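Local atomic coordinates of ribosomal RNA methyltransferase, putative (Plasmodium falciparum, PDB entry 2PLW), a protein that binds S-adenosylmethionine and, as a member of the RlmE (FtsJ-like) family, probably transfers its methyl group to the 2'-O of a uridine in ribosomal RNA. Residues 133-137 with 150-154; 171-177 with 190-196; 106-110 with 143-149; 22-28 with 48-54. One frame throughout, in Å; residues are numbered along the deposited sequence.

Interaction 1: 133-137 with 150-154; sequences TLSIT and YIVKM
The phenol of Y150 reaches across from the strand and gives its hydroxyl proton to T137 on the helix, OH to OG1 2.9 Å. With CG anti to the backbone N (chi1 170°), the ring is carried off the strand toward the helix, and T137 OG1 meets it at the edge, near the ring plane. The accepting OG1 is itself a donor, giving its proton to T133 O one turn earlier at 2.6 Å. T133 O also takes the helical bond from T137 N, and the two donors come from opposite faces of its carbonyl plane. This relay fixes the threonine hydroxyl between two buried partners. I136 completes the tight part: its CG2 branch lies 3.5 Å from Y150 OH, again at the ring edge.

T133 OG1, hydrogen-bonded to S129 O in its own helix, lies 3.4 Å from M154 CB and close to K153 O. Looser is the gap between T133 CG2 and V152 CG2, 4.3 Å. The solvent side is the far face of the helix, where L134 and S135 point away from the strand. K153, the predicted proton acceptor, also turns away from the helix, and its NZ forms a salt bridge with D113. Segments 133-137 and 150-154 run nearly antiparallel (163°) with axes 9.5 Å apart, a helix over an inner strand, as in the Rossmann-like class I methyltransferase fold.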
loop_
_atom_site.group_PDB
_atom_site.type_symbol
_atom_site.label_atom_id
_atom_site.label_comp_id
_atom_site.label_asym_id
_atom_site.label_seq_id
_atom_site.Cartn_x
_atom_site.Cartn_y
_atom_site.Cartn_z
ATOM N N THR A 133 -4.974 8.792 -2.411
ATOM C CA THR A 133 -3.805 8.271 -3.113
ATOM C C THR A 133 -2.585 9.192 -2.918
ATOM O O THR A 133 -1.468 8.741 -2.707
ATOM C CB THR A 133 -4.124 8.068 -4.602
ATOM O OG1 THR A 133 -5.146 7.064 -4.702
ATOM C CG2 THR A 133 -2.881 7.582 -5.336
ATOM N N LEU A 134 -2.830 10.493 -2.982
ATOM C CA LEU A 134 -1.769 11.460 -2.746
ATOM C C LEU A 134 -1.259 11.359 -1.298
ATOM O O LEU A 134 -0.057 11.397 -1.102
ATOM C CB LEU A 134 -2.234 12.883 -3.099
ATOM C CG LEU A 134 -2.351 13.125 -4.607
ATOM C CD1 LEU A 134 -3.101 14.435 -4.886
ATOM C CD2 LEU A 134 -0.952 13.141 -5.243
ATOM N N SER A 135 -2.154 11.215 -0.309
ATOM C CA SER A 135 -1.757 11.088 1.102
ATOM C C SER A 135 -0.886 9.859 1.312
ATOM O O SER A 135 0.178 9.939 1.937
ATOM C CB SER A 135 -2.974 11.034 2.053
ATOM O OG SER A 135 -3.627 12.295 2.043
ATOM N N ILE A 136 -1.326 8.735 0.745
ATOM C CA ILE A 136 -0.586 7.493 0.893
ATOM C C ILE A 136 0.749 7.603 0.163
ATOM O O ILE A 136 1.767 7.165 0.683
ATOM C CB ILE A 136 -1.397 6.285 0.374
ATOM C CG1 ILE A 136 -2.608 6.036 1.284
ATOM C CG2 ILE A 136 -0.522 5.027 0.400
ATOM C CD1 ILE A 136 -3.650 5.128 0.645
ATOM N N THR A 137 0.758 8.210 -1.027
ATOM C CA THR A 137 2.011 8.426 -1.783
ATOM C C THR A 137 3.040 9.304 -1.027
ATOM O O THR A 137 4.217 8.985 -0.960
ATOM C CB THR A 137 1.685 8.992 -3.176
ATOM O OG1 THR A 137 0.817 8.059 -3.848
ATOM C CG2 THR A 137 2.972 9.269 -4.015
ATOM N N TYR A 150 5.925 -0.219 -4.894
ATOM C CA TYR A 150 4.772 0.449 -4.298
ATOM C C TYR A 150 3.587 0.144 -5.165
ATOM O O TYR A 150 3.648 0.395 -6.374
ATOM C CB TYR A 150 5.038 1.943 -4.303
ATOM C CG TYR A 150 3.857 2.826 -3.945
ATOM C CD1 TYR A 150 3.093 2.569 -2.792
ATOM C CD2 TYR A 150 3.596 3.987 -4.678
ATOM C CE1 TYR A 150 2.023 3.426 -2.408
ATOM C CE2 TYR A 150 2.534 4.851 -4.307
ATOM C CZ TYR A 150 1.769 4.566 -3.175
ATOM O OH TYR A 150 0.726 5.395 -2.800
ATOM N N ILE A 151 2.531 -0.399 -4.564
ATOM C CA ILE A 151 1.279 -0.679 -5.286
ATOM C C ILE A 151 0.123 -0.023 -4.559
ATOM O O ILE A 151 -0.057 -0.197 -3.361
ATOM C CB ILE A 151 1.044 -2.200 -5.458
ATOM C CG1 ILE A 151 2.261 -2.798 -6.154
ATOM C CG2 ILE A 151 -0.224 -2.400 -6.284
ATOM C CD1 ILE A 151 2.162 -4.293 -6.389
ATOM N N VAL A 152 -0.648 0.793 -5.272
ATOM C CA VAL A 152 -1.712 1.536 -4.599
ATOM C C VAL A 152 -2.994 1.485 -5.419
ATOM O O VAL A 152 -2.977 1.696 -6.639
ATOM C CB VAL A 152 -1.280 2.996 -4.296
ATOM C CG1 VAL A 152 -0.856 3.744 -5.570
ATOM C CG2 VAL A 152 -2.369 3.760 -3.520
ATOM N N LYS A 153 -4.093 1.195 -4.732
ATOM C CA LYS A 153 -5.407 1.186 -5.387
ATOM C C LYS A 153 -6.005 2.592 -5.503
ATOM O O LYS A 153 -5.801 3.440 -4.639
ATOM C CB LYS A 153 -6.362 0.254 -4.631
ATOM C CG LYS A 153 -7.677 -0.024 -5.362
ATOM C CD LYS A 153 -8.531 -1.039 -4.599
ATOM C CE LYS A 153 -9.013 -0.611 -3.242
ATOM N NZ LYS A 153 -9.726 -1.741 -2.562
ATOM N N MET A 154 -6.758 2.829 -6.575
ATOM C CA MET A 154 -7.574 4.047 -6.633
ATOM C C MET A 154 -8.757 3.821 -7.555
ATOM O O MET A 154 -8.736 2.868 -8.370
ATOM C CB MET A 154 -6.762 5.241 -7.125
ATOM C CG MET A 154 -6.411 5.201 -8.616
ATOM S SD MET A 154 -5.655 6.742 -9.202
ATOM C CE MET A 154 -6.877 7.961 -8.690
#

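Interaction 2: 171-177 with 190-196; sequences FQLVHTT and YLVCKNF
F171 is held between two side chains of the opposite strand. The CB of C193 stands over the centre of one face of its ring, 3.4 Å from the centroid and 7° off the normal, a CH-pi contact, with the sulfur over the same face at 4.5 Å from the centroid. F196 approaches the opposite face edge-on, in a T-shaped pair with the planes at 67° and the centroids 5.3 Å apart; its CD1 sits toward the rim of the F171 ring. The first torsions differ: F171 has CG beside its backbone N, whereas F196 has CG anti to its own. The C193 sulfur turns toward V174, with CG1 3.9 Å from SG.

These residues lie on one face of an antiparallel beta hairpin at the edge of the sheet, interrupted by a classic beta bulge in which Q172 and L173 both face K194. At this bulge the amides of Q172 and N195 join side chain to side chain: N195 ND2 donates to Q172 OE1 at 2.8 Å, almost straight (175°). The acceptor lies in the N195 amide plane, although the two amide planes are strongly twisted against each other.

On the other face, L173 CD1 rests 3.6 Å from K194 CB, while the bent K194 chain leads away to Y17 O. H175 presents its ring edge to V192 O. At the far end T177 OG1 accepts the backbone N-H of Y190 at 3.0 Å, and T177 CG2 touches V192 CG2 at 3.7 Å, the two side chains crossing at about a right angle. The Y190 ring leads away, its hydroxyl bonded to D113.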
loop_
_atom_site.group_PDB
_atom_site.type_symbol
_atom_site.label_atom_id
_atom_site.label_comp_id
_atom_site.label_asym_id
_atom_site.label_seq_id
_atom_site.Cartn_x
_atom_site.Cartn_y
_atom_site.Cartn_z
ATOM N N PHE A 171 9.868 6.449 -9.600
ATOM C CA PHE A 171 10.104 5.028 -9.834
ATOM C C PHE A 171 10.612 4.791 -11.246
ATOM O O PHE A 171 10.234 5.497 -12.187
ATOM C CB PHE A 171 8.815 4.223 -9.662
ATOM C CG PHE A 171 8.347 4.128 -8.255
ATOM C CD1 PHE A 171 8.723 3.055 -7.450
ATOM C CD2 PHE A 171 7.533 5.139 -7.714
ATOM C CE1 PHE A 171 8.290 2.970 -6.144
ATOM C CE2 PHE A 171 7.086 5.069 -6.394
ATOM C CZ PHE A 171 7.464 3.972 -5.592
ATOM N N GLN A 172 11.414 3.746 -11.405
ATOM C CA GLN A 172 11.855 3.403 -12.741
ATOM C C GLN A 172 10.685 3.135 -13.674
ATOM O O GLN A 172 10.688 3.634 -14.806
ATOM C CB GLN A 172 12.777 2.204 -12.708
ATOM C CG GLN A 172 13.356 1.900 -14.087
ATOM C CD GLN A 172 13.977 0.544 -14.108
ATOM O OE1 GLN A 172 14.190 -0.046 -13.063
ATOM N NE2 GLN A 172 14.228 0.003 -15.310
ATOM N N LEU A 173 9.705 2.345 -13.218
ATOM C CA LEU A 173 8.542 1.996 -14.051
ATOM C C LEU A 173 7.250 2.064 -13.260
ATOM O O LEU A 173 7.214 1.693 -12.091
ATOM C CB LEU A 173 8.630 0.591 -14.667
ATOM C CG LEU A 173 9.831 -0.290 -15.033
ATOM C CD1 LEU A 173 10.153 -1.235 -13.895
ATOM C CD2 LEU A 173 9.465 -1.114 -16.277
ATOM N N VAL A 174 6.176 2.467 -13.930
ATOM C CA VAL A 174 4.855 2.491 -13.324
ATOM C C VAL A 174 3.834 1.949 -14.306
ATOM O O VAL A 174 3.768 2.419 -15.450
ATOM C CB VAL A 174 4.433 3.929 -12.902
ATOM C CG1 VAL A 174 3.052 3.899 -12.255
ATOM C CG2 VAL A 174 5.453 4.526 -11.920
ATOM N N HIS A 175 3.052 0.977 -13.845
ATOM C CA HIS A 175 2.059 0.269 -14.674
ATOM C C HIS A 175 0.673 0.486 -14.100
ATOM O O HIS A 175 0.499 0.531 -12.885
ATOM C CB HIS A 175 2.353 -1.238 -14.729
ATOM C CG HIS A 175 3.776 -1.573 -15.052
ATOM N ND1 HIS A 175 4.764 -1.658 -14.089
ATOM C CD2 HIS A 175 4.383 -1.839 -16.235
ATOM C CE1 HIS A 175 5.914 -1.964 -14.666
ATOM N NE2 HIS A 175 5.710 -2.079 -15.968
ATOM N N THR A 176 -0.322 0.649 -14.966
ATOM C CA THR A 176 -1.701 0.606 -14.517
ATOM C C THR A 176 -2.257 -0.789 -14.825
ATOM O O THR A 176 -2.096 -1.304 -15.950
ATOM C CB THR A 176 -2.557 1.688 -15.203
ATOM O OG1 THR A 176 -1.881 2.946 -15.137
ATOM C CG2 THR A 176 -3.881 1.829 -14.488
ATOM N N THR A 177 -2.885 -1.412 -13.831
ATOM C CA THR A 177 -3.503 -2.719 -14.035
ATOM C C THR A 177 -4.858 -2.537 -14.729
ATOM O O THR A 177 -5.344 -1.421 -14.848
ATOM C CB THR A 177 -3.710 -3.447 -12.698
ATOM O OG1 THR A 177 -4.718 -2.767 -11.943
ATOM C CG2 THR A 177 -2.422 -3.458 -11.904
ATOM N N TYR A 190 -5.008 -0.639 -9.878
ATOM C CA TYR A 190 -3.819 -0.463 -9.053
ATOM C C TYR A 190 -2.736 0.196 -9.884
ATOM O O TYR A 190 -2.564 -0.143 -11.052
ATOM C CB TYR A 190 -3.323 -1.802 -8.497
ATOM C CG TYR A 190 -4.269 -2.452 -7.520
ATOM C CD1 TYR A 190 -4.211 -2.154 -6.147
ATOM C CD2 TYR A 190 -5.227 -3.375 -7.960
ATOM C CE1 TYR A 190 -5.060 -2.760 -5.239
ATOM C CE2 TYR A 190 -6.097 -3.988 -7.051
ATOM C CZ TYR A 190 -6.014 -3.668 -5.700
ATOM O OH TYR A 190 -6.891 -4.290 -4.831
ATOM N N LEU A 191 -2.007 1.141 -9.277
ATOM C CA LEU A 191 -0.791 1.674 -9.873
ATOM C C LEU A 191 0.361 0.856 -9.279
ATOM O O LEU A 191 0.534 0.830 -8.072
ATOM C CB LEU A 191 -0.625 3.159 -9.575
ATOM C CG LEU A 191 -1.753 4.058 -10.114
ATOM C CD1 LEU A 191 -1.816 5.410 -9.347
ATOM C CD2 LEU A 191 -1.605 4.283 -11.610
ATOM N N VAL A 192 1.057 0.131 -10.141
ATOM C CA VAL A 192 2.166 -0.742 -9.753
ATOM C C VAL A 192 3.481 -0.059 -10.073
ATOM O O VAL A 192 3.801 0.190 -11.247
ATOM C CB VAL A 192 2.070 -2.111 -10.495
ATOM C CG1 VAL A 192 3.219 -3.014 -10.060
ATOM C CG2 VAL A 192 0.763 -2.754 -10.181
ATOM N N CYS A 193 4.270 0.242 -9.035
ATOM C CA CYS A 193 5.447 1.050 -9.209
ATOM C C CYS A 193 6.660 0.251 -8.784
ATOM O O CYS A 193 6.730 -0.222 -7.650
ATOM C CB CYS A 193 5.354 2.300 -8.314
ATOM S SG CYS A 193 3.803 3.216 -8.527
ATOM N N LYS A 194 7.612 0.132 -9.705
ATOM C CA LYS A 194 8.794 -0.671 -9.506
ATOM C C LYS A 194 10.072 0.128 -9.536
ATOM O O LYS A 194 10.288 0.979 -10.410
ATOM C CB LYS A 194 8.822 -1.789 -10.559
ATOM C CG LYS A 194 7.513 -2.592 -10.620
ATOM C CD LYS A 194 7.461 -3.754 -9.619
ATOM C CE LYS A 194 8.238 -4.987 -10.092
ATOM N NZ LYS A 194 7.501 -5.882 -11.056
ATOM N N ASN A 195 10.920 -0.164 -8.545
ATOM C CA ASN A 195 12.273 0.331 -8.419
ATOM C C ASN A 195 12.277 1.822 -8.075
ATOM O O ASN A 195 12.560 2.687 -8.897
ATOM C CB ASN A 195 13.135 -0.054 -9.659
ATOM C CG ASN A 195 14.608 0.220 -9.452
ATOM O OD1 ASN A 195 15.083 0.310 -8.327
ATOM N ND2 ASN A 195 15.347 0.335 -10.560
ATOM N N PHE A 196 11.979 2.083 -6.793
ATOM C CA PHE A 196 12.047 3.450 -6.298
ATOM C C PHE A 196 13.445 4.018 -6.488
ATOM O O PHE A 196 14.426 3.452 -5.994
ATOM C CB PHE A 196 11.698 3.483 -4.812
ATOM C CG PHE A 196 11.657 4.901 -4.238
ATOM C CD1 PHE A 196 10.639 5.771 -4.625
ATOM C CD2 PHE A 196 12.630 5.354 -3.339
ATOM C CE1 PHE A 196 10.577 7.087 -4.099
ATOM C CE2 PHE A 196 12.594 6.651 -2.823
ATOM C CZ PHE A 196 11.562 7.519 -3.201
#

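Interaction 3: 106-110 with 143-149; sequences KIDII and YINIGGT
Two neighbouring parallel strands of the Rossmann-like sheet meet here, joined through helix 122-143, whose end runs through Y143 into a type II turn at N145-G148. The turn interrupts the pairing: I107 bridges I144 before it, and I109 bridges T149 after it. I107 N donates to Y143 O at 2.8 Å and I107 O accepts N145 N; beyond the turn T149 N binds D108 O, and I110 N binds T149 O at 2.8 Å.

D108 and N145 lie side by side, pointing the same way. N145 ND2 donates one N-H to D108 OD1 (2.9 Å, 164°) on the syn side, though 33° out of the carboxylate plane, while D108 OD2 accepts I25 N of the next strand. Among the apolar groups, I144 has CG1 anti to its backbone N (chi1 -166°), and this branch ends with CD1 3.7 Å from I110 CD1; I107 CD1 touches Y143 CB.

K106 stretches its chain along the helix end, CD 3.3 Å from I144 O, with a water bridging NZ to that carbonyl. G148, which has no side chain, brings its CA to 3.1 Å from D108 O. With OD1 gripped by an amide and a water, and OD2 by a backbone N-H, D108 is probably stabilised as a carboxylate that ties three chain segments together.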
loop_
_atom_site.group_PDB
_atom_site.type_symbol
_atom_site.label_atom_id
_atom_site.label_comp_id
_atom_site.label_asym_id
_atom_site.label_seq_id
_atom_site.Cartn_x
_atom_site.Cartn_y
_atom_site.Cartn_z
ATOM N N LYS A 106 14.323 1.183 6.033
ATOM C CA LYS A 106 13.163 1.552 5.240
ATOM C C LYS A 106 12.441 0.285 4.745
ATOM O O LYS A 106 12.830 -0.830 5.074
ATOM C CB LYS A 106 13.540 2.535 4.125
ATOM C CG LYS A 106 13.871 3.936 4.685
ATOM C CD LYS A 106 13.879 4.967 3.602
ATOM C CE LYS A 106 14.311 6.312 4.112
ATOM N NZ LYS A 106 14.258 7.308 3.053
ATOM N N ILE A 107 11.341 0.483 4.038
ATOM C CA ILE A 107 10.382 -0.557 3.769
ATOM C C ILE A 107 10.517 -0.943 2.295
ATOM O O ILE A 107 10.468 -0.090 1.449
ATOM C CB ILE A 107 8.937 -0.024 4.043
ATOM C CG1 ILE A 107 8.815 0.433 5.507
ATOM C CG2 ILE A 107 7.884 -1.094 3.747
ATOM C CD1 ILE A 107 7.451 0.887 5.870
ATOM N N ASP A 108 10.682 -2.223 1.999
ATOM C CA ASP A 108 10.913 -2.651 0.622
ATOM C C ASP A 108 9.700 -2.713 -0.297
ATOM O O ASP A 108 9.826 -2.513 -1.516
ATOM C CB ASP A 108 11.605 -4.007 0.633
ATOM C CG ASP A 108 12.895 -3.971 1.393
ATOM O OD1 ASP A 108 13.838 -3.349 0.889
ATOM O OD2 ASP A 108 12.951 -4.500 2.526
ATOM N N ILE A 109 8.548 -3.043 0.279
ATOM C CA ILE A 109 7.325 -3.200 -0.472
ATOM C C ILE A 109 6.220 -2.522 0.299
ATOM O O ILE A 109 5.974 -2.852 1.475
ATOM C CB ILE A 109 6.964 -4.698 -0.691
ATOM C CG1 ILE A 109 8.126 -5.441 -1.349
ATOM C CG2 ILE A 109 5.690 -4.809 -1.501
ATOM C CD1 ILE A 109 8.014 -6.995 -1.243
ATOM N N ILE A 110 5.606 -1.535 -0.337
ATOM C CA ILE A 110 4.485 -0.853 0.291
ATOM C C ILE A 110 3.265 -1.071 -0.590
ATOM O O ILE A 110 3.261 -0.695 -1.753
ATOM C CB ILE A 110 4.777 0.640 0.516
ATOM C CG1 ILE A 110 5.911 0.811 1.535
ATOM C CG2 ILE A 110 3.514 1.362 1.035
ATOM C CD1 ILE A 110 6.361 2.302 1.676
ATOM N N TYR A 143 9.056 6.436 3.587
ATOM C CA TYR A 143 9.384 5.116 4.174
ATOM C C TYR A 143 9.894 4.071 3.192
ATOM O O TYR A 143 10.428 3.064 3.620
ATOM C CB TYR A 143 8.196 4.556 4.987
ATOM C CG TYR A 143 8.039 5.340 6.278
ATOM C CD1 TYR A 143 8.844 5.050 7.367
ATOM C CD2 TYR A 143 7.118 6.382 6.368
ATOM C CE1 TYR A 143 8.752 5.796 8.558
ATOM C CE2 TYR A 143 7.012 7.153 7.572
ATOM C CZ TYR A 143 7.832 6.834 8.640
ATOM O OH TYR A 143 7.780 7.548 9.838
ATOM N N ILE A 144 9.753 4.332 1.902
ATOM C CA ILE A 144 10.120 3.341 0.897
ATOM C C ILE A 144 11.648 3.283 0.745
ATOM O O ILE A 144 12.321 4.319 0.727
ATOM C CB ILE A 144 9.446 3.609 -0.478
ATOM C CG1 ILE A 144 9.575 2.379 -1.387
ATOM C CG2 ILE A 144 9.995 4.849 -1.160
ATOM C CD1 ILE A 144 8.612 1.350 -1.098
ATOM N N ASN A 145 12.161 2.061 0.645
ATOM C CA ASN A 145 13.573 1.812 0.380
ATOM C C ASN A 145 13.893 2.054 -1.088
ATOM O O ASN A 145 13.042 1.865 -1.954
ATOM C CB ASN A 145 13.888 0.359 0.681
ATOM C CG ASN A 145 15.284 0.155 1.180
ATOM O OD1 ASN A 145 16.101 1.076 1.248
ATOM N ND2 ASN A 145 15.588 -1.092 1.521
ATOM N N ILE A 146 15.108 2.502 -1.363
ATOM C CA ILE A 146 15.585 2.599 -2.741
ATOM C C ILE A 146 15.450 1.220 -3.339
ATOM O O ILE A 146 15.758 0.210 -2.697
ATOM C CB ILE A 146 17.054 3.053 -2.784
ATOM C CG1 ILE A 146 17.193 4.500 -2.287
ATOM C CG2 ILE A 146 17.643 2.872 -4.198
ATOM C CD1 ILE A 146 16.467 5.515 -3.107
ATOM N N GLY A 147 14.880 1.173 -4.534
ATOM C CA GLY A 147 14.688 -0.119 -5.204
ATOM C C GLY A 147 13.354 -0.748 -4.855
ATOM O O GLY A 147 12.998 -1.801 -5.382
ATOM N N GLY A 148 12.598 -0.090 -3.960
ATOM C CA GLY A 148 11.370 -0.646 -3.446
ATOM C C GLY A 148 10.195 -0.608 -4.442
ATOM O O GLY A 148 10.236 0.126 -5.454
ATOM N N THR A 149 9.193 -1.430 -4.131
ATOM C CA THR A 149 7.931 -1.564 -4.900
ATOM C C THR A 149 6.774 -0.911 -4.154
ATOM O O THR A 149 6.635 -1.048 -2.948
ATOM C CB THR A 149 7.599 -3.072 -5.159
ATOM O OG1 THR A 149 8.637 -3.650 -5.956
ATOM C CG2 THR A 149 6.257 -3.274 -5.876
HETATM O O HOH W 1 12.372 6.958 1.177
HETATM O O HOH W 2 15.007 5.352 0.406
HETATM O O HOH W 3 13.819 -2.383 -1.780
#

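Interaction 4: 22-28 with 48-54; sequences KNKIILD and KNKIIGI
L27 has CG anti to its backbone N (chi1 175°), which lays CD1 against the neighbouring strand: I52 CG2 and I54 CD1 each lie 3.7 Å from it. N49 instead has CG beside its N (chi1 -68°), with the amide turned across the chain (chi2 96°), and this carries ND2 to K24 O. That bond, 3.0 Å, lies in the carbonyl plane on a lone pair, with the oxygen near the N49 amide plane; the same ND2 also bonds K21 O, just before the strand. K24 O receives K50 N weakly as well, so the side chain reinforces the pairing where the strands begin.

From there the parallel ladder is regular. K50 O takes I26 N, I26 O takes I52 N, and I52 O takes D28 N, each at 2.8 Å; I54 N then donates to D28 O at 2.9 Å. At the N-terminal end, the K48 side chain lies alongside that of N23, pointing the same way, and K48 NZ donates to N23 OD1 at 3.1 Å.

The two strands and helix 35-43 form a beta-alpha-beta crossover. I26, D28 and I51 pack on that helix, D28 against W36 of the S-adenosylmethionine site, while I25, K50, I52 and I54 face helix 93-102. Strand 107-112 flanks strand 24-29, and the backbone of Y66 bonds strand 49-55 on its other side.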
loop_
_atom_site.group_PDB
_atom_site.type_symbol
_atom_site.label_atom_id
_atom_site.label_comp_id
_atom_site.label_asym_id
_atom_site.label_seq_id
_atom_site.Cartn_x
_atom_site.Cartn_y
_atom_site.Cartn_z
ATOM N N LYS A 22 11.943 -13.029 -0.573
ATOM C CA LYS A 22 12.616 -13.222 0.705
ATOM C C LYS A 22 13.362 -11.966 1.170
ATOM O O LYS A 22 13.780 -11.155 0.356
ATOM C CB LYS A 22 13.582 -14.417 0.621
ATOM C CG LYS A 22 14.765 -14.207 -0.298
ATOM C CD LYS A 22 15.739 -15.389 -0.207
ATOM C CE LYS A 22 17.021 -15.134 -0.993
ATOM N NZ LYS A 22 16.849 -15.007 -2.488
ATOM N N ASN A 23 13.523 -11.835 2.482
ATOM C CA ASN A 23 14.330 -10.773 3.096
ATOM C C ASN A 23 13.841 -9.373 2.724
ATOM O O ASN A 23 14.640 -8.469 2.451
ATOM C CB ASN A 23 15.834 -10.935 2.767
ATOM C CG ASN A 23 16.729 -10.135 3.714
ATOM O OD1 ASN A 23 16.297 -9.729 4.790
ATOM N ND2 ASN A 23 17.973 -9.898 3.304
ATOM N N LYS A 24 12.523 -9.214 2.704
ATOM C CA LYS A 24 11.926 -7.898 2.463
ATOM C C LYS A 24 11.085 -7.469 3.643
ATOM O O LYS A 24 10.434 -8.308 4.292
ATOM C CB LYS A 24 11.028 -7.905 1.225
ATOM C CG LYS A 24 11.728 -8.344 -0.092
ATOM C CD LYS A 24 12.709 -7.289 -0.572
ATOM C CE LYS A 24 13.549 -7.785 -1.749
ATOM N NZ LYS A 24 14.589 -6.772 -2.098
ATOM N N ILE A 25 11.087 -6.161 3.887
ATOM C CA ILE A 25 10.145 -5.592 4.847
ATOM C C ILE A 25 8.934 -5.143 4.013
ATOM O O ILE A 25 9.076 -4.406 3.042
ATOM C CB ILE A 25 10.763 -4.425 5.616
ATOM C CG1 ILE A 25 11.949 -4.924 6.463
ATOM C CG2 ILE A 25 9.713 -3.768 6.501
ATOM C CD1 ILE A 25 12.614 -3.809 7.323
ATOM N N ILE A 26 7.752 -5.567 4.430
ATOM C CA ILE A 26 6.511 -5.367 3.658
ATOM C C ILE A 26 5.446 -4.673 4.508
ATOM O O ILE A 26 5.131 -5.099 5.621
ATOM C CB ILE A 26 5.969 -6.716 3.151
ATOM C CG1 ILE A 26 7.046 -7.443 2.341
ATOM C CG2 ILE A 26 4.746 -6.516 2.241
ATOM C CD1 ILE A 26 6.846 -8.944 2.344
ATOM N N LEU A 27 4.895 -3.590 3.964
ATOM C CA LEU A 27 3.824 -2.845 4.627
ATOM C C LEU A 27 2.545 -2.932 3.816
ATOM O O LEU A 27 2.540 -2.682 2.622
ATOM C CB LEU A 27 4.225 -1.378 4.780
ATOM C CG LEU A 27 3.154 -0.434 5.348
ATOM C CD1 LEU A 27 2.766 -0.820 6.750
ATOM C CD2 LEU A 27 3.651 1.002 5.327
ATOM N N ASP A 28 1.450 -3.227 4.507
ATOM C CA ASP A 28 0.157 -3.451 3.895
ATOM C C ASP A 28 -0.770 -2.390 4.459
ATOM O O ASP A 28 -1.157 -2.477 5.630
ATOM C CB ASP A 28 -0.318 -4.851 4.285
ATOM C CG ASP A 28 -1.700 -5.177 3.769
ATOM O OD1 ASP A 28 -2.104 -4.635 2.729
ATOM O OD2 ASP A 28 -2.402 -5.979 4.439
ATOM N N LYS A 48 12.670 -15.081 5.513
ATOM C CA LYS A 48 12.775 -14.091 6.569
ATOM C C LYS A 48 12.129 -12.821 6.003
ATOM O O LYS A 48 12.507 -12.377 4.912
ATOM C CB LYS A 48 14.247 -13.867 6.889
ATOM C CG LYS A 48 14.508 -12.647 7.719
ATOM C CD LYS A 48 15.984 -12.493 8.024
ATOM C CE LYS A 48 16.217 -11.182 8.785
ATOM N NZ LYS A 48 16.079 -10.028 7.827
ATOM N N ASN A 49 11.162 -12.256 6.735
ATOM C CA ASN A 49 10.505 -11.005 6.334
ATOM C C ASN A 49 10.021 -10.297 7.579
ATOM O O ASN A 49 9.972 -10.909 8.639
ATOM C CB ASN A 49 9.272 -11.304 5.458
ATOM C CG ASN A 49 9.626 -11.891 4.094
ATOM O OD1 ASN A 49 9.603 -13.117 3.922
ATOM N ND2 ASN A 49 9.934 -11.029 3.112
ATOM N N LYS A 50 9.677 -9.011 7.459
ATOM C CA LYS A 50 8.836 -8.328 8.444
ATOM C C LYS A 50 7.586 -7.916 7.689
ATOM O O LYS A 50 7.680 -7.300 6.627
ATOM C CB LYS A 50 9.491 -7.065 8.978
ATOM C CG LYS A 50 10.370 -7.256 10.169
ATOM C CD LYS A 50 11.015 -5.929 10.578
ATOM C CE LYS A 50 11.794 -6.092 11.889
ATOM N NZ LYS A 50 12.724 -7.266 11.939
ATOM N N ILE A 51 6.435 -8.298 8.218
ATOM C CA ILE A 51 5.145 -7.949 7.628
ATOM C C ILE A 51 4.417 -6.995 8.586
ATOM O O ILE A 51 4.203 -7.328 9.748
ATOM C CB ILE A 51 4.313 -9.214 7.345
ATOM C CG1 ILE A 51 5.117 -10.177 6.462
ATOM C CG2 ILE A 51 3.011 -8.860 6.644
ATOM C CD1 ILE A 51 4.633 -11.599 6.577
ATOM N N ILE A 52 4.071 -5.809 8.089
ATOM C CA ILE A 52 3.403 -4.771 8.892
ATOM C C ILE A 52 2.078 -4.406 8.218
ATOM O O ILE A 52 2.023 -4.207 7.012
ATOM C CB ILE A 52 4.283 -3.490 9.057
ATOM C CG1 ILE A 52 5.692 -3.849 9.558
ATOM C CG2 ILE A 52 3.596 -2.491 10.001
ATOM C CD1 ILE A 52 6.730 -2.817 9.226
ATOM N N GLY A 53 1.025 -4.301 9.020
ATOM C CA GLY A 53 -0.292 -3.900 8.525
ATOM C C GLY A 53 -0.692 -2.607 9.181
ATOM O O GLY A 53 -0.508 -2.449 10.402
ATOM N N ILE A 54 -1.298 -1.711 8.403
ATOM C CA ILE A 54 -1.817 -0.467 8.974
ATOM C C ILE A 54 -3.267 -0.340 8.562
ATOM O O ILE A 54 -3.576 -0.502 7.394
ATOM C CB ILE A 54 -1.043 0.775 8.484
ATOM C CG1 ILE A 54 0.346 0.819 9.133
ATOM C CG2 ILE A 54 -1.796 2.079 8.957
ATOM C CD1 ILE A 54 1.227 1.946 8.607
#

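In the fold
All four interactions reach one mixed sheet; three pair its strands through backbone ladders, and interaction 1 packs a helix on it. Interaction 1 is the most central and wholly buried, with one hydrogen bond across it, the rest being mainly apolar packing. Interaction 3, also buried, shares strand 148-155 with it, and I151 N bonds I110 O between them. Interaction 2 adds the antiparallel hairpin beyond: Y150 O receives C193 N, and the backbone of F196 bonds G147 N and G148 O in the turn of interaction 3. Interaction 4 continues the parallel half, with L27 N bonded to I109 O. Interactions 2 and 4 are partly exposed, with asparagine, glutamine or lysine groups at their outer ends and aromatic or aliphatic packing inside.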